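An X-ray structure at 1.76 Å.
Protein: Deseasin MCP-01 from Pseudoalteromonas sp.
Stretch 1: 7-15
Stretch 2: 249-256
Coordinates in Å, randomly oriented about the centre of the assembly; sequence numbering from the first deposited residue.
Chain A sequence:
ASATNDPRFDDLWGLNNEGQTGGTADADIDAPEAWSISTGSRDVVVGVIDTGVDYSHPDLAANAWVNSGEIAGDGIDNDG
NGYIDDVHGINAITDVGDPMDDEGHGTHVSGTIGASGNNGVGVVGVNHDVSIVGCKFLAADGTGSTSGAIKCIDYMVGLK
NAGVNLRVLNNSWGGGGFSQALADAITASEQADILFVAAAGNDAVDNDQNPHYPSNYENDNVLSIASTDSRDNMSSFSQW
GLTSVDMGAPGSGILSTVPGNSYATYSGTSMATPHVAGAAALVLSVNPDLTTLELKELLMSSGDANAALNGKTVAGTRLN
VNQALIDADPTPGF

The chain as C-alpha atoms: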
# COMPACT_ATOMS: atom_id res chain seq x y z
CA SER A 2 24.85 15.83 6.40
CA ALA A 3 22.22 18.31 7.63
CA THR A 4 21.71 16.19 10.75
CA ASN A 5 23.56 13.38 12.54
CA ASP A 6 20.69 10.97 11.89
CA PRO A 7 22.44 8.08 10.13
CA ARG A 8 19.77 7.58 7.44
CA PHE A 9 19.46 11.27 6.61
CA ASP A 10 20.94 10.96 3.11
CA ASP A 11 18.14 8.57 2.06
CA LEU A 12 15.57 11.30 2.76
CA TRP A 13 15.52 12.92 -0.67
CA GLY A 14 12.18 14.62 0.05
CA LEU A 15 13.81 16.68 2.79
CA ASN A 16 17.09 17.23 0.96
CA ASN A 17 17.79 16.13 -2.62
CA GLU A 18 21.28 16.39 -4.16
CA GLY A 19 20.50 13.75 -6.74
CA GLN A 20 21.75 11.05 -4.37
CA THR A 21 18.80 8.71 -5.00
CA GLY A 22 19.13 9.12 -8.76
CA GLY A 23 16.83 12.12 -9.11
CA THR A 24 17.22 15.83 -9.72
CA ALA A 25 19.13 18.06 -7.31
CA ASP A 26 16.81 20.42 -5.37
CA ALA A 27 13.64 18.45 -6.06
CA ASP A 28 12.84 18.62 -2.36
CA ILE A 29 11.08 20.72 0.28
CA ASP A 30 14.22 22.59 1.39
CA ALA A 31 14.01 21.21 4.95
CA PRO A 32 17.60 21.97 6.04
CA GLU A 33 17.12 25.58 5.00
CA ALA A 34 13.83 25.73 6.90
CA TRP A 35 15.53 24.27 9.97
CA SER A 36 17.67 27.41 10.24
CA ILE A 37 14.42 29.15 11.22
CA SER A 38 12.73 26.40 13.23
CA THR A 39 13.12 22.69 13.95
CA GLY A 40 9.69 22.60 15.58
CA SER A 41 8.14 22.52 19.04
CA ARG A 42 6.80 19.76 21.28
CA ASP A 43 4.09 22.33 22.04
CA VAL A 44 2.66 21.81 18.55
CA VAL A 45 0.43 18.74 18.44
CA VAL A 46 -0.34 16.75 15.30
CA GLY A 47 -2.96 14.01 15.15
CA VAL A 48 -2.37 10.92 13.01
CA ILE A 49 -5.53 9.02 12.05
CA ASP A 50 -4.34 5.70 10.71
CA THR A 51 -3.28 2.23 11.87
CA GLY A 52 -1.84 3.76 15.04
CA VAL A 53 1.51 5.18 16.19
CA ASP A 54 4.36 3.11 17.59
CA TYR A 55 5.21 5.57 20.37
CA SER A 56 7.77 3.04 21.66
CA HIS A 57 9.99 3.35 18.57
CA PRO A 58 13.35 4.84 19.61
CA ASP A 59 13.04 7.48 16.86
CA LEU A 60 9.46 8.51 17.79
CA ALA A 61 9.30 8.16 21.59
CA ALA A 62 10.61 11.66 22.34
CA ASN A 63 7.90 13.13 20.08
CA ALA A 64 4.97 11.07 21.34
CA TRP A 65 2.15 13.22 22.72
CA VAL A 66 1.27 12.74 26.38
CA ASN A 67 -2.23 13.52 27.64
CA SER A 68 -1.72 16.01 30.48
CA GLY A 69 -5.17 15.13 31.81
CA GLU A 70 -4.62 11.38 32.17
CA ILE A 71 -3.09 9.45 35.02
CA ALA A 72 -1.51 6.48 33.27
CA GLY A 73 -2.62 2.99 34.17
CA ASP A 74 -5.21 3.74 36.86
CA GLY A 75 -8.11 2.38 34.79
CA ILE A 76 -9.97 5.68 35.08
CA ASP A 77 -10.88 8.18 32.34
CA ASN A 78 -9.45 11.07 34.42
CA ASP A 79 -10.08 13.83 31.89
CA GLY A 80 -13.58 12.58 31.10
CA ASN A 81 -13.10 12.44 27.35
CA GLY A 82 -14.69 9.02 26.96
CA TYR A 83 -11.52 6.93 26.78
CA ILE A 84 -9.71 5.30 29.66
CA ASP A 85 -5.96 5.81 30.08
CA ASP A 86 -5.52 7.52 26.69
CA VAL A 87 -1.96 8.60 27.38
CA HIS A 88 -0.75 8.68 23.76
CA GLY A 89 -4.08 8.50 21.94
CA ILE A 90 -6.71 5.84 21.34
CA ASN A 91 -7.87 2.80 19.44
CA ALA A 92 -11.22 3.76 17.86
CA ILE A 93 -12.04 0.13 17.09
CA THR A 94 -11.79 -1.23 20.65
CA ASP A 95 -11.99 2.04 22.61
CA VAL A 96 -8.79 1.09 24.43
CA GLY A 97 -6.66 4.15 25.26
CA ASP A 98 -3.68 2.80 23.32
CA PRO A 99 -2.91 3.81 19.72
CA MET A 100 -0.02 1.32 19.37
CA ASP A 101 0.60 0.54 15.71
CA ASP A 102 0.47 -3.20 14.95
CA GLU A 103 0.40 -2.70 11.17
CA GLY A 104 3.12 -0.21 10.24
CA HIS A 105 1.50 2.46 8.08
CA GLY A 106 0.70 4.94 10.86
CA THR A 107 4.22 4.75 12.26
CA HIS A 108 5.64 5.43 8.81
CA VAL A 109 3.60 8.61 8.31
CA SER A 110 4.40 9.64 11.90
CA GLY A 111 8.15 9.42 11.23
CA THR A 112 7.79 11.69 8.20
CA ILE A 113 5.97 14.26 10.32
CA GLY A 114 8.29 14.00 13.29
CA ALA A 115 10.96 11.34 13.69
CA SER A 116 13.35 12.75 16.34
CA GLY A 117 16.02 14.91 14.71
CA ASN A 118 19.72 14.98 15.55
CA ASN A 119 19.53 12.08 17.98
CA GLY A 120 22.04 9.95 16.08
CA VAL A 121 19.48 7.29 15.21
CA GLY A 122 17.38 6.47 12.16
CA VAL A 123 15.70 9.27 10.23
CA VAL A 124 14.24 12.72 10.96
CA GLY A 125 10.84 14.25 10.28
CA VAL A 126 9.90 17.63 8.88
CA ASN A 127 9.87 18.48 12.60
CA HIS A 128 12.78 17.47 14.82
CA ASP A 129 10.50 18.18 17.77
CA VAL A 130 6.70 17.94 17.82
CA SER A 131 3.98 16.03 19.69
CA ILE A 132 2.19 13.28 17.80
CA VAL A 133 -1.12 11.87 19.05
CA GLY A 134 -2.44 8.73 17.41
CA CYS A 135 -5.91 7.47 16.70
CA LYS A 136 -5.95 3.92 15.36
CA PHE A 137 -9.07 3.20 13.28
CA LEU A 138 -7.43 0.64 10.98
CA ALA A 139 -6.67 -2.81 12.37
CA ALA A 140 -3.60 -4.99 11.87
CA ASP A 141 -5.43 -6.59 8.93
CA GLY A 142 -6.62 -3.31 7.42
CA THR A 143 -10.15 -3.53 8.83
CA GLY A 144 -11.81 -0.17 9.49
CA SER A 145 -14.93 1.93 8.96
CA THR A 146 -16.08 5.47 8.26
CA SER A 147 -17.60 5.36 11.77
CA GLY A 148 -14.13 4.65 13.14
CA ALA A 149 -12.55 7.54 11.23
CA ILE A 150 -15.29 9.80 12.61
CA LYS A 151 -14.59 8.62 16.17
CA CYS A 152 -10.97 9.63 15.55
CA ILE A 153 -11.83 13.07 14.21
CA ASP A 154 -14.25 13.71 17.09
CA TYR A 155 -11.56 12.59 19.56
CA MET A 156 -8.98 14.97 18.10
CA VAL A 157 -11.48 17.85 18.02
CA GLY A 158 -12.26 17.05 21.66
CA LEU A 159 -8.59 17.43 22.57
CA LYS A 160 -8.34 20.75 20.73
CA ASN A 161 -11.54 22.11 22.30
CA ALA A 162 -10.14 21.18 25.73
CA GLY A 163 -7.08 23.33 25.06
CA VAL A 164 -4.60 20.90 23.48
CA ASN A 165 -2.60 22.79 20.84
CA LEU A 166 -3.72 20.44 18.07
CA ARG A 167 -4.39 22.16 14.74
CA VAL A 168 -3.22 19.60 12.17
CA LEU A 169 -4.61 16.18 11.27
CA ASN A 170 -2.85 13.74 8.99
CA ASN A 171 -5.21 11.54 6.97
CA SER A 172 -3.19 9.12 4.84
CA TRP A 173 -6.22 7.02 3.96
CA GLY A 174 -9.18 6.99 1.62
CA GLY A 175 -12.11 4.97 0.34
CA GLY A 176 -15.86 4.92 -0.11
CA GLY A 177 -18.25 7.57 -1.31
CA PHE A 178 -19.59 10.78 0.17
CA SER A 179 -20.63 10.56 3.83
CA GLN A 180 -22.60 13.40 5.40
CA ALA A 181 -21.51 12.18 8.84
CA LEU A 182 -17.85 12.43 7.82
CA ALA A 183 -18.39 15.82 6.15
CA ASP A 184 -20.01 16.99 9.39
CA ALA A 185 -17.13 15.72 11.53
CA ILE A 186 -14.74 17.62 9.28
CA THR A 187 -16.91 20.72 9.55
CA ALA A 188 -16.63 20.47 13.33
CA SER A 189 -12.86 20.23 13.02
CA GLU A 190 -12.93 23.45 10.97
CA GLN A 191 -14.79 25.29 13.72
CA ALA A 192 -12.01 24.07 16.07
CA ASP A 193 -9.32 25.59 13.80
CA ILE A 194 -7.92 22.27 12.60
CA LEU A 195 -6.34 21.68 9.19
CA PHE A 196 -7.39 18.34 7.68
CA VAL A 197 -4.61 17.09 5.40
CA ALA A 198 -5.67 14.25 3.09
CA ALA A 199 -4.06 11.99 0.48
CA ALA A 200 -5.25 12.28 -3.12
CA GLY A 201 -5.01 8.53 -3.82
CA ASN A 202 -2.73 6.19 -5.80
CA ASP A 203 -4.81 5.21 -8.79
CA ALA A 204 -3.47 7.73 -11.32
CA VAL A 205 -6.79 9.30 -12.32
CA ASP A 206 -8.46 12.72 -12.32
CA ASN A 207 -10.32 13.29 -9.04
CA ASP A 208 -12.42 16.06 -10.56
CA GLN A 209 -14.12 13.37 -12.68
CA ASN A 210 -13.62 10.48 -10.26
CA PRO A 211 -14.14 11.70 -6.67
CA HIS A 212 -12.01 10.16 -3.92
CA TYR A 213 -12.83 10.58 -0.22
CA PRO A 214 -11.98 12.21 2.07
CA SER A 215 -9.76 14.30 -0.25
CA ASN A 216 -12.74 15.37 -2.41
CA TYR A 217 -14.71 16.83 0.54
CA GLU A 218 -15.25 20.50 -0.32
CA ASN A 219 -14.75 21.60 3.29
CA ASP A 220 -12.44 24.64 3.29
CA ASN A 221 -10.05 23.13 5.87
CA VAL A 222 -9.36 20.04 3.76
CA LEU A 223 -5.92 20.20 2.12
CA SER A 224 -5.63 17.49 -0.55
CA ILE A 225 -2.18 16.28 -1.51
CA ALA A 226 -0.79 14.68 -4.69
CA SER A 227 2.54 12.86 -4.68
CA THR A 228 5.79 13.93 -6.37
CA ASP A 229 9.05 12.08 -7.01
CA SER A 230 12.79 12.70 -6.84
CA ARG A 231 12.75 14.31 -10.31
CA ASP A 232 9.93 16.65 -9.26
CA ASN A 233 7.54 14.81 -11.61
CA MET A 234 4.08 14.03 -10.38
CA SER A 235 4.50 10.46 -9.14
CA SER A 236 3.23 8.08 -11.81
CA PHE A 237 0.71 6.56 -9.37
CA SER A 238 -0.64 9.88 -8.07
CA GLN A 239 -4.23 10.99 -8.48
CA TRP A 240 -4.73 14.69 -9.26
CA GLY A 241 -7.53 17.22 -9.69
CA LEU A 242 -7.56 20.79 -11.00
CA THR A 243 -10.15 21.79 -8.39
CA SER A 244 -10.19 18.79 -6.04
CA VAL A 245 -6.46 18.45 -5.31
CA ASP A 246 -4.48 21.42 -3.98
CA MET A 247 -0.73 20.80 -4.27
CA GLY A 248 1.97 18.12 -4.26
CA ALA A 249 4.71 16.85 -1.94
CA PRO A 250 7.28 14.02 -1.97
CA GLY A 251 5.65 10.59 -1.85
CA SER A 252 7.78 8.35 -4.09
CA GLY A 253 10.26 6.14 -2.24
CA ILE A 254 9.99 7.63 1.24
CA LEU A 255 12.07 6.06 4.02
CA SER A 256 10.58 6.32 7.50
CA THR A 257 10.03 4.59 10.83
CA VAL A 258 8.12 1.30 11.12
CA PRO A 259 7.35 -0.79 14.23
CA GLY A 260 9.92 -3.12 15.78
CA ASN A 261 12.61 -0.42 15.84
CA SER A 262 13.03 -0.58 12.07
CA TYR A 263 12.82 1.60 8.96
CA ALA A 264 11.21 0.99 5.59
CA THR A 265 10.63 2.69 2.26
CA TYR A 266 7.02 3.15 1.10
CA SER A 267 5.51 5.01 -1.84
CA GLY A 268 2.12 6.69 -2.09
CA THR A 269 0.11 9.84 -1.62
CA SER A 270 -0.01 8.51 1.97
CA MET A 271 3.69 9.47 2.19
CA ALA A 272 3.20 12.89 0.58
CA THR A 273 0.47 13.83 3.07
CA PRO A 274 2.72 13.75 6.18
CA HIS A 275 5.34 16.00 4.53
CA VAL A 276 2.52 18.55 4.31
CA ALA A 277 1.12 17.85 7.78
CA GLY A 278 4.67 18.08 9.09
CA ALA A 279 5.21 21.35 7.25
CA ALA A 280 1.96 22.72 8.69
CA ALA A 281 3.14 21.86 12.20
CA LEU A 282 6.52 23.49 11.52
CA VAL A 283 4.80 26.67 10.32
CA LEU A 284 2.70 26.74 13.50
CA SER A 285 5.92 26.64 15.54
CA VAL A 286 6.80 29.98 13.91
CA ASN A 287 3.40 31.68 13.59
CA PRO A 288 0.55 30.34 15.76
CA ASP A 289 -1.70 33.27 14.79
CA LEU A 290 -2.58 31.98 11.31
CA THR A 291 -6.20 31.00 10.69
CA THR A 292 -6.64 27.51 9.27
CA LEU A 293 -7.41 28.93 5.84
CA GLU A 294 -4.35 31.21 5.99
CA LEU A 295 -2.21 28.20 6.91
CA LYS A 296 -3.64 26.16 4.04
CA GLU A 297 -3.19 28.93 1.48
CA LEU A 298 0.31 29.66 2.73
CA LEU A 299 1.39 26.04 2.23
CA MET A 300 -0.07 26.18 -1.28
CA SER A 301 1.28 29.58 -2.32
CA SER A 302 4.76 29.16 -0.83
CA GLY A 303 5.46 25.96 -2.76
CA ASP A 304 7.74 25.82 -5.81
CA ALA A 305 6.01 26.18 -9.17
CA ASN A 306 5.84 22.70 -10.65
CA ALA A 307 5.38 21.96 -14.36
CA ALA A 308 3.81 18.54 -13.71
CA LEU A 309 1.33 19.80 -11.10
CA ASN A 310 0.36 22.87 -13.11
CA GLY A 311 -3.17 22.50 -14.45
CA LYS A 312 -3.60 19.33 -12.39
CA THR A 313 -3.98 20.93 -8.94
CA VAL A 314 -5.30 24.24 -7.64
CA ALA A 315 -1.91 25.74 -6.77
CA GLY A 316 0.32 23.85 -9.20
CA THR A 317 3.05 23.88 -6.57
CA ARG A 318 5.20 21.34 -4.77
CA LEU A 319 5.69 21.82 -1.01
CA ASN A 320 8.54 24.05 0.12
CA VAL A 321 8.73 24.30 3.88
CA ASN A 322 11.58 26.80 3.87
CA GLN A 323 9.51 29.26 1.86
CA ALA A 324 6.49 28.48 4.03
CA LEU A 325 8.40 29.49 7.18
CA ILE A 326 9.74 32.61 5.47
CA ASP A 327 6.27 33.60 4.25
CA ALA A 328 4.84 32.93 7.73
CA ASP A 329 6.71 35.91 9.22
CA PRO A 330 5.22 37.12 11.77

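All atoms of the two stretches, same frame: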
# COMPACT_ATOMS: atom_id res chain seq x y z
N PRO A 7 21.62 8.88 11.05
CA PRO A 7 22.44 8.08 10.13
C PRO A 7 21.79 7.84 8.77
O PRO A 7 22.52 7.65 7.80
CB PRO A 7 22.62 6.75 10.86
CG PRO A 7 22.36 7.04 12.28
CD PRO A 7 21.36 8.17 12.31
N ARG A 8 20.47 7.84 8.70
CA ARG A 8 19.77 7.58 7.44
C ARG A 8 19.36 8.86 6.73
O ARG A 8 18.61 8.82 5.75
CB ARG A 8 18.53 6.71 7.68
CG ARG A 8 18.80 5.34 8.30
CD ARG A 8 19.64 4.44 7.39
NE ARG A 8 19.00 4.11 6.12
CZ ARG A 8 18.16 3.10 5.93
NH1 ARG A 8 17.84 2.29 6.93
NH2 ARG A 8 17.64 2.88 4.72
N PHE A 9 19.87 10.00 7.19
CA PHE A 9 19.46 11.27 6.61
C PHE A 9 19.58 11.34 5.09
O PHE A 9 18.71 11.89 4.43
CB PHE A 9 20.22 12.47 7.19
CG PHE A 9 19.72 13.78 6.65
CD1 PHE A 9 18.54 14.33 7.13
CD2 PHE A 9 20.38 14.43 5.62
CE1 PHE A 9 18.04 15.51 6.63
CE2 PHE A 9 19.89 15.62 5.11
CZ PHE A 9 18.71 16.16 5.62
N ASP A 10 20.68 10.82 4.55
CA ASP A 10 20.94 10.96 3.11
C ASP A 10 19.93 10.22 2.22
O ASP A 10 19.86 10.48 1.02
CB ASP A 10 22.37 10.52 2.78
CG ASP A 10 23.42 11.50 3.28
OD1 ASP A 10 23.05 12.63 3.67
OD2 ASP A 10 24.62 11.14 3.28
N ASP A 11 19.17 9.30 2.81
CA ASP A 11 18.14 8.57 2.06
C ASP A 11 16.85 9.38 1.95
O ASP A 11 15.95 9.02 1.19
CB ASP A 11 17.85 7.22 2.73
CG ASP A 11 19.02 6.26 2.62
OD1 ASP A 11 19.68 6.26 1.56
OD2 ASP A 11 19.28 5.52 3.58
N LEU A 12 16.77 10.46 2.72
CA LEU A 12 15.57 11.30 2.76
C LEU A 12 15.58 12.38 1.68
O LEU A 12 15.71 13.57 1.97
CB LEU A 12 15.42 11.93 4.16
CG LEU A 12 15.34 10.90 5.28
CD1 LEU A 12 15.33 11.58 6.66
CD2 LEU A 12 14.11 9.98 5.12
N TRP A 13 15.41 11.97 0.43
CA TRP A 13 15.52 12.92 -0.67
C TRP A 13 14.44 14.02 -0.58
O TRP A 13 14.66 15.16 -0.97
CB TRP A 13 15.45 12.19 -2.02
CG TRP A 13 14.08 11.63 -2.30
CD1 TRP A 13 13.65 10.36 -2.07
CD2 TRP A 13 12.98 12.34 -2.85
NE1 TRP A 13 12.33 10.23 -2.45
CE2 TRP A 13 11.90 11.44 -2.94
CE3 TRP A 13 12.80 13.66 -3.29
CZ2 TRP A 13 10.65 11.81 -3.44
CZ3 TRP A 13 11.57 14.03 -3.79
CH2 TRP A 13 10.51 13.11 -3.86
N GLY A 14 13.27 13.66 -0.05
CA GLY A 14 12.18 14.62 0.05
C GLY A 14 12.54 15.82 0.91
O GLY A 14 12.04 16.92 0.69
N LEU A 15 13.39 15.60 1.90
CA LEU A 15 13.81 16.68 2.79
C LEU A 15 15.00 17.43 2.19
O LEU A 15 15.10 18.67 2.25
CB LEU A 15 14.19 16.14 4.17
CG LEU A 15 13.13 15.33 4.94
CD1 LEU A 15 13.65 14.95 6.32
CD2 LEU A 15 11.84 16.14 5.05
N ALA A 249 3.56 16.98 -2.84
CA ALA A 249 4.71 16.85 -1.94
C ALA A 249 5.34 15.48 -2.16
O ALA A 249 4.70 14.59 -2.73
CB ALA A 249 4.28 17.03 -0.47
N PRO A 250 6.59 15.29 -1.72
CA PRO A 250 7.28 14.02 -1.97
C PRO A 250 6.55 12.79 -1.40
O PRO A 250 6.25 12.72 -0.20
CB PRO A 250 8.63 14.22 -1.26
CG PRO A 250 8.85 15.69 -1.32
CD PRO A 250 7.48 16.29 -1.09
N GLY A 251 6.29 11.82 -2.27
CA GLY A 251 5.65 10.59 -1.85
C GLY A 251 6.20 9.33 -2.50
O GLY A 251 5.76 8.23 -2.18
N SER A 252 7.16 9.49 -3.42
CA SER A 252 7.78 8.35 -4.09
C SER A 252 9.06 7.91 -3.39
O SER A 252 10.03 8.68 -3.34
CB SER A 252 8.11 8.69 -5.55
OG SER A 252 6.94 8.93 -6.32
N GLY A 253 9.07 6.69 -2.86
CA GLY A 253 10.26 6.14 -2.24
C GLY A 253 10.66 6.88 -0.98
O GLY A 253 11.76 7.43 -0.88
N ILE A 254 9.75 6.91 -0.01
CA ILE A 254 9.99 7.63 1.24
C ILE A 254 10.38 6.67 2.37
O ILE A 254 9.61 5.78 2.76
CB ILE A 254 8.75 8.45 1.67
CG1 ILE A 254 8.29 9.39 0.54
CG2 ILE A 254 9.03 9.21 2.98
CD1 ILE A 254 9.36 10.35 0.04
N LEU A 255 11.60 6.84 2.88
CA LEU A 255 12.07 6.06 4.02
C LEU A 255 11.55 6.67 5.32
O LEU A 255 11.63 7.88 5.51
CB LEU A 255 13.60 6.06 4.04
CG LEU A 255 14.26 5.32 5.21
CD1 LEU A 255 14.03 3.82 5.11
CD2 LEU A 255 15.75 5.64 5.26
N SER A 256 11.05 5.83 6.21
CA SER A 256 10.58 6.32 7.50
C SER A 256 10.58 5.20 8.53
O SER A 256 10.97 4.07 8.24
CB SER A 256 9.18 6.94 7.36
OG SER A 256 8.82 7.65 8.54
O HOH W 1 13.24 8.73 1.24

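Contact between residues 7-15 and 249-256 of Deseasin MCP-01, two segments whose touching residues are at least 236 positions apart in sequence and that together bury 421 Å² of surface. The apolar centre has two parts, one around Leu 255 and one around Trp 13. Leu 255, in the strand 254-256, has the largest area covered by the other stretch; its CA-to-CB bond points toward residues 7-15, and its t, p rotamer carries CD2 to Asp 11 CB at 3.6 Å. Leu 12 approaches the same residue differently: its CB leaves sideways, but the m, t rotamer brings CD2 to 4.1 Å from Leu 255 CB and to 3.3 Å from Leu 255 O, so that this one methyl meets both the side chain and the backbone of Leu 255. The CA atoms of Leu 12 and Leu 255 are 6.4 Å apart.

In the second part, the indole of Trp 13 starts sideways from its backbone and reaches the other stretch through chi1 near +69° (p). Its CH2 lies 3.4 Å from Pro 250 CB, and its CZ2 lies 4.0 Å from Ile 254 CD1; both neighbours sit oblique to the ring. The m, m rotamer of Ile 254 turns CD1 into this contact although its CB points sideways. Pro 250 directs its CB toward the first stretch and offers a compact apolar ring, which also meets the backbone of Gly 14, with Gly 14 CA 3.8 Å from Pro 250 CG. Here the two backbones come close, Gly 14 CA to Pro 250 CA 5.3 Å, and glycine suits the position: a CB on Gly 14 would point toward the other stretch and lie 3.0 Å from Pro 250 CB, a clash.

The polar corner of the indole is satisfied at its edge. Trp 13 NE1 donates to Ser 252 O at 2.9 Å and, more weakly, to Gly 253 O at 3.3 Å; both N-H...O angles are 135°, as expected when one hydrogen is shared between two carbonyls. A large apolar ring can therefore be buried without leaving its nitrogen unpaired. Gly 253 has phi/psi of 66/59, a positive phi that by itself favours glycine, in the loop that presents these two carbonyls.

A water joins the backbones between the two parts. Water 1 donates to Asp 11 O at 2.7 Å and to Gly 253 O at 2.9 Å, and accepts from Leu 255 N at 3.0 Å, linking polar backbone groups that do not meet directly.

At the more exposed margin, Arg 8 folds back in an m, m, m conformation and forms a salt bridge within its own stretch, Arg 8 NE to Asp 11 OD2 at 2.9 Å with an N-H...O angle of 165°; a weak bond from Arg 8 NH2 to Asp 11 OD2 at 3.3 Å supplements it. The bridge holds the guanidinium so that one face lies over Leu 255 CD2, 3.4 Å from Arg 8 NH2, and charged groups thus border the buried leucine.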